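Local coordinates for GH5 (Bacteroidetes bacterium AC2a, PDB 4YHE), which probably hydrolyses beta-1,4-glucosidic bonds in cellulose, as a family 5 glycoside hydrolase linked with a polysaccharide utilization locus, at residues Asn187-Arg198 against Asn224-Arg235. Numbering follows the deposited sequence.
Sequences NEWNQVCVDAIR and NLVLPEDVVPNR
The guanidinium of Arg-198 carries CG2 of Val-232 over one face, offset toward the rim, while at its edge, in plane, lie the carboxylate of Asp-230 and the backbone O of Arg-235. Arginine suits this place because NE and NH2 can grip an acid side-on, the two planes only 13° apart. NE of Arg-198 meets OD1 of Asp-230 at 2.8 Å. NH2 of Arg-198 meets OD2 of Asp-230, also at 2.8 Å, and both oxygens use syn lone pairs. A bend at chi2 (-54°) turns the arginine chain toward the loop, its CG and CD lying against CG2 of Val-231. NH1 of Arg-198 donates to the carbonyls of Asn-204 and Arg-207. OD1 of Asp-230 accepts from a second donor, N of Val-231, above the carboxylate plane.

An uncharged amide offers C=O and N-H at once, which suits Gln-191 to a loop backbone presenting both. OE1 of Gln-191 takes the N-H of Glu-229 on a lone pair at 2.8 Å, though the bond is bent. NE2 of Gln-191 gives a nearly straight bond to O of Glu-229, and its second N-H goes to OD1 of Asp-195, met from above the carboxylate plane. In this (beta/alpha)8 barrel, characteristic of family 5 glycoside hydrolases, helix 181-199 thus binds the irregular loop running from helix 218-224 into the sixth barrel strand, 236-242. Pro-228, with no N-H to satisfy, presses CG against CG2 of Val-194 at 3.8 Å, and both side chains also touch Leu-236 of that strand.

Asn-187 uses its amide likewise, but across two residues: its ND2 donates to O of Asn-224 at 3.1 Å, that oxygen in the amide plane. N of Val-226 approaches OD1 of Asn-187 from above the carbonyl plane at 2.9 Å. A water joins O of Asn-187 to O of Val-226.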
loop_
_atom_site.group_PDB
_atom_site.type_symbol
_atom_site.label_atom_id
_atom_site.label_comp_id
_atom_site.label_asym_id
_atom_site.label_seq_id
_atom_site.Cartn_x
_atom_site.Cartn_y
_atom_site.Cartn_z
ATOM N N ASN A 187 4.798 7.319 -15.392
ATOM C CA ASN A 187 5.802 6.374 -15.838
ATOM C C ASN A 187 7.204 6.936 -15.808
ATOM O O ASN A 187 8.100 6.276 -15.339
ATOM C CB ASN A 187 5.458 5.790 -17.203
ATOM C CG ASN A 187 4.347 4.757 -17.129
ATOM O OD1 ASN A 187 4.221 3.992 -16.165
ATOM N ND2 ASN A 187 3.533 4.734 -18.138
ATOM N N GLU A 188 7.383 8.179 -16.249
ATOM C CA GLU A 188 8.662 8.854 -16.135
ATOM C C GLU A 188 9.141 9.009 -14.670
ATOM O O GLU A 188 10.340 8.855 -14.374
ATOM C CB GLU A 188 8.586 10.246 -16.758
ATOM C CG GLU A 188 8.300 10.235 -18.247
ATOM C CD GLU A 188 8.030 11.631 -18.797
ATOM O OE1 GLU A 188 8.271 12.617 -18.094
ATOM O OE2 GLU A 188 7.553 11.734 -19.931
ATOM N N TRP A 189 8.219 9.363 -13.780
ATOM C CA TRP A 189 8.560 9.521 -12.367
ATOM C C TRP A 189 9.058 8.197 -11.804
ATOM O O TRP A 189 10.040 8.161 -11.086
ATOM C CB TRP A 189 7.367 9.994 -11.568
ATOM C CG TRP A 189 7.019 11.471 -11.768
ATOM C CD1 TRP A 189 7.590 12.356 -12.641
ATOM C CD2 TRP A 189 5.983 12.180 -11.093
ATOM N NE1 TRP A 189 6.998 13.586 -12.516
ATOM C CE2 TRP A 189 5.991 13.510 -11.590
ATOM C CE3 TRP A 189 5.037 11.824 -10.118
ATOM C CZ2 TRP A 189 5.118 14.479 -11.125
ATOM C CZ3 TRP A 189 4.133 12.787 -9.674
ATOM C CH2 TRP A 189 4.202 14.126 -10.172
ATOM N N ASN A 190 8.380 7.104 -12.106
ATOM C CA ASN A 190 8.841 5.804 -11.597
ATOM C C ASN A 190 10.227 5.465 -12.141
ATOM O O ASN A 190 11.064 4.916 -11.409
ATOM C CB ASN A 190 7.878 4.655 -11.896
ATOM C CG ASN A 190 6.683 4.589 -10.937
ATOM O OD1 ASN A 190 6.748 4.998 -9.768
ATOM N ND2 ASN A 190 5.568 4.078 -11.449
ATOM N N GLN A 191 10.490 5.791 -13.414
ATOM C CA GLN A 191 11.823 5.533 -13.986
ATOM C C GLN A 191 12.907 6.302 -13.222
ATOM O O GLN A 191 13.940 5.742 -12.853
ATOM C CB GLN A 191 11.862 5.907 -15.468
ATOM C CG GLN A 191 13.153 5.556 -16.193
ATOM C CD GLN A 191 13.384 4.075 -16.262
ATOM O OE1 GLN A 191 12.648 3.361 -16.932
ATOM N NE2 GLN A 191 14.402 3.598 -15.572
ATOM N N VAL A 192 12.650 7.581 -12.999
ATOM C CA VAL A 192 13.559 8.452 -12.255
ATOM C C VAL A 192 13.823 7.939 -10.820
ATOM O O VAL A 192 14.964 7.929 -10.368
ATOM C CB VAL A 192 13.014 9.891 -12.292
ATOM C CG1 VAL A 192 13.556 10.757 -11.170
ATOM C CG2 VAL A 192 13.339 10.512 -13.659
ATOM N N CYS A 193 12.785 7.445 -10.141
ATOM C CA CYS A 193 12.955 6.897 -8.799
ATOM C C CYS A 193 13.823 5.646 -8.823
ATOM O O CYS A 193 14.745 5.533 -8.021
ATOM C CB CYS A 193 11.599 6.632 -8.110
ATOM S SG CYS A 193 10.676 8.156 -7.804
ATOM N N VAL A 194 13.529 4.722 -9.742
ATOM C CA VAL A 194 14.323 3.506 -9.891
ATOM C C VAL A 194 15.809 3.867 -10.201
ATOM O O VAL A 194 16.718 3.332 -9.577
ATOM C CB VAL A 194 13.737 2.582 -10.992
ATOM C CG1 VAL A 194 14.680 1.427 -11.304
ATOM C CG2 VAL A 194 12.375 2.042 -10.566
ATOM N N ASP A 195 16.031 4.791 -11.124
ATOM C CA ASP A 195 17.381 5.216 -11.476
ATOM C C ASP A 195 18.128 5.668 -10.197
ATOM O O ASP A 195 19.221 5.180 -9.892
ATOM C CB ASP A 195 17.343 6.370 -12.488
ATOM C CG ASP A 195 16.879 5.936 -13.901
ATOM O OD1 ASP A 195 16.755 4.720 -14.210
ATOM O OD2 ASP A 195 16.622 6.854 -14.692
ATOM N N ALA A 196 17.504 6.577 -9.451
ATOM C CA ALA A 196 18.066 7.115 -8.195
ATOM C C ALA A 196 18.412 6.030 -7.172
ATOM O O ALA A 196 19.504 6.039 -6.582
ATOM C CB ALA A 196 17.118 8.127 -7.580
ATOM N N ILE A 197 17.498 5.099 -6.972
ATOM C CA ILE A 197 17.703 4.017 -6.022
ATOM C C ILE A 197 18.902 3.158 -6.420
ATOM O O ILE A 197 19.784 2.849 -5.594
ATOM C CB ILE A 197 16.425 3.183 -5.858
ATOM C CG1 ILE A 197 15.348 4.054 -5.175
ATOM C CG2 ILE A 197 16.682 1.924 -5.043
ATOM C CD1 ILE A 197 13.917 3.525 -5.266
ATOM N N ARG A 198 18.952 2.802 -7.694
ATOM C CA ARG A 198 20.058 2.007 -8.223
ATOM C C ARG A 198 21.372 2.766 -8.132
ATOM O O ARG A 198 22.376 2.142 -7.861
ATOM C CB ARG A 198 19.791 1.575 -9.667
ATOM C CG ARG A 198 18.563 0.689 -9.833
ATOM C CD ARG A 198 18.571 -0.542 -8.952
ATOM N NE ARG A 198 17.398 -1.382 -9.190
ATOM C CZ ARG A 198 16.841 -2.207 -8.300
ATOM N NH1 ARG A 198 17.301 -2.299 -7.057
ATOM N NH2 ARG A 198 15.778 -2.922 -8.643
ATOM N N ASN A 224 -1.960 0.823 -18.155
ATOM C CA ASN A 224 -1.022 1.904 -18.472
ATOM C C ASN A 224 0.363 1.889 -17.842
ATOM O O ASN A 224 1.265 2.616 -18.332
ATOM C CB ASN A 224 -1.690 3.257 -18.173
ATOM C CG ASN A 224 -3.005 3.396 -18.895
ATOM O OD1 ASN A 224 -3.019 3.615 -20.104
ATOM N ND2 ASN A 224 -4.108 3.189 -18.185
ATOM N N LEU A 225 0.569 1.120 -16.769
ATOM C CA LEU A 225 1.868 1.127 -16.129
ATOM C C LEU A 225 2.910 0.535 -17.062
ATOM O O LEU A 225 2.694 -0.520 -17.674
ATOM C CB LEU A 225 1.872 0.312 -14.824
ATOM C CG LEU A 225 3.252 0.107 -14.162
ATOM C CD1 LEU A 225 3.093 0.128 -12.654
ATOM C CD2 LEU A 225 3.905 -1.199 -14.601
ATOM N N VAL A 226 4.030 1.228 -17.144
ATOM C CA VAL A 226 5.233 0.752 -17.795
ATOM C C VAL A 226 6.264 0.472 -16.721
ATOM O O VAL A 226 6.642 1.359 -15.964
ATOM C CB VAL A 226 5.750 1.764 -18.828
ATOM C CG1 VAL A 226 7.107 1.339 -19.413
ATOM C CG2 VAL A 226 4.754 1.837 -19.957
ATOM N N LEU A 227 6.671 -0.792 -16.615
ATOM C CA LEU A 227 7.754 -1.151 -15.693
ATOM C C LEU A 227 9.049 -0.458 -16.079
ATOM O O LEU A 227 9.499 -0.603 -17.207
ATOM C CB LEU A 227 7.982 -2.655 -15.699
ATOM C CG LEU A 227 6.832 -3.452 -15.152
ATOM C CD1 LEU A 227 6.967 -4.888 -15.613
ATOM C CD2 LEU A 227 6.824 -3.379 -13.621
ATOM N N PRO A 228 9.671 0.298 -15.155
ATOM C CA PRO A 228 10.907 0.985 -15.555
ATOM C C PRO A 228 12.004 0.056 -16.081
ATOM O O PRO A 228 12.077 -1.109 -15.700
ATOM C CB PRO A 228 11.369 1.665 -14.250
ATOM C CG PRO A 228 10.072 1.970 -13.542
ATOM C CD PRO A 228 9.175 0.791 -13.854
ATOM N N GLU A 229 12.825 0.586 -16.966
ATOM C CA GLU A 229 14.066 -0.095 -17.367
ATOM C C GLU A 229 15.000 -0.137 -16.164
ATOM O O GLU A 229 15.220 0.888 -15.539
ATOM C CB GLU A 229 14.724 0.664 -18.510
ATOM C CG GLU A 229 13.949 0.589 -19.805
ATOM C CD GLU A 229 13.871 -0.833 -20.350
ATOM O OE1 GLU A 229 14.932 -1.405 -20.680
ATOM O OE2 GLU A 229 12.758 -1.395 -20.440
ATOM N N ASP A 230 15.503 -1.325 -15.826
ATOM C CA ASP A 230 16.256 -1.518 -14.602
ATOM C C ASP A 230 17.667 -2.006 -14.959
ATOM O O ASP A 230 17.880 -2.531 -16.053
ATOM C CB ASP A 230 15.557 -2.540 -13.695
ATOM C CG ASP A 230 15.914 -2.363 -12.206
ATOM O OD1 ASP A 230 16.794 -1.521 -11.871
ATOM O OD2 ASP A 230 15.312 -3.077 -11.381
ATOM N N VAL A 231 18.595 -1.852 -14.017
ATOM C CA VAL A 231 20.002 -2.260 -14.196
ATOM C C VAL A 231 20.222 -3.718 -13.854
ATOM O O VAL A 231 21.307 -4.265 -14.084
ATOM C CB VAL A 231 20.970 -1.412 -13.344
ATOM C CG1 VAL A 231 20.774 0.069 -13.625
ATOM C CG2 VAL A 231 20.830 -1.725 -11.861
ATOM N N VAL A 232 19.221 -4.329 -13.262
ATOM C CA VAL A 232 19.233 -5.754 -12.945
ATOM C C VAL A 232 17.866 -6.306 -13.250
ATOM O O VAL A 232 16.904 -5.535 -13.324
ATOM C CB VAL A 232 19.515 -6.036 -11.467
ATOM C CG1 VAL A 232 20.986 -5.807 -11.164
ATOM C CG2 VAL A 232 18.640 -5.159 -10.572
ATOM N N PRO A 233 17.778 -7.626 -13.456
ATOM C CA PRO A 233 16.529 -8.257 -13.807
ATOM C C PRO A 233 15.746 -8.747 -12.587
ATOM O O PRO A 233 16.315 -9.090 -11.559
ATOM C CB PRO A 233 16.983 -9.456 -14.673
ATOM C CG PRO A 233 18.266 -9.870 -14.044
ATOM C CD PRO A 233 18.918 -8.557 -13.640
ATOM N N ASN A 234 14.430 -8.755 -12.728
ATOM C CA ASN A 234 13.539 -9.363 -11.775
ATOM C C ASN A 234 13.585 -8.789 -10.364
ATOM O O ASN A 234 13.408 -9.514 -9.403
ATOM C CB ASN A 234 13.764 -10.877 -11.750
ATOM C CG ASN A 234 13.834 -11.458 -13.127
ATOM O OD1 ASN A 234 14.909 -11.856 -13.599
ATOM N ND2 ASN A 234 12.706 -11.490 -13.798
ATOM N N ARG A 235 13.787 -7.481 -10.263
ATOM C CA ARG A 235 13.800 -6.793 -8.975
ATOM C C ARG A 235 12.742 -5.669 -8.869
ATOM O O ARG A 235 12.831 -4.809 -7.984
ATOM C CB ARG A 235 15.209 -6.249 -8.685
ATOM C CG ARG A 235 16.252 -7.349 -8.525
ATOM C CD ARG A 235 16.075 -8.107 -7.219
ATOM N NE ARG A 235 16.765 -9.395 -7.202
ATOM C CZ ARG A 235 17.166 -10.037 -6.106
ATOM N NH1 ARG A 235 16.992 -9.513 -4.905
ATOM N NH2 ARG A 235 17.787 -11.214 -6.218
HETATM O O HOH W 1 8.466 3.671 -16.295
HETATM O O HOH W 2 5.798 3.132 -14.065
HETATM O O HOH W 3 17.428 2.008 -13.930
#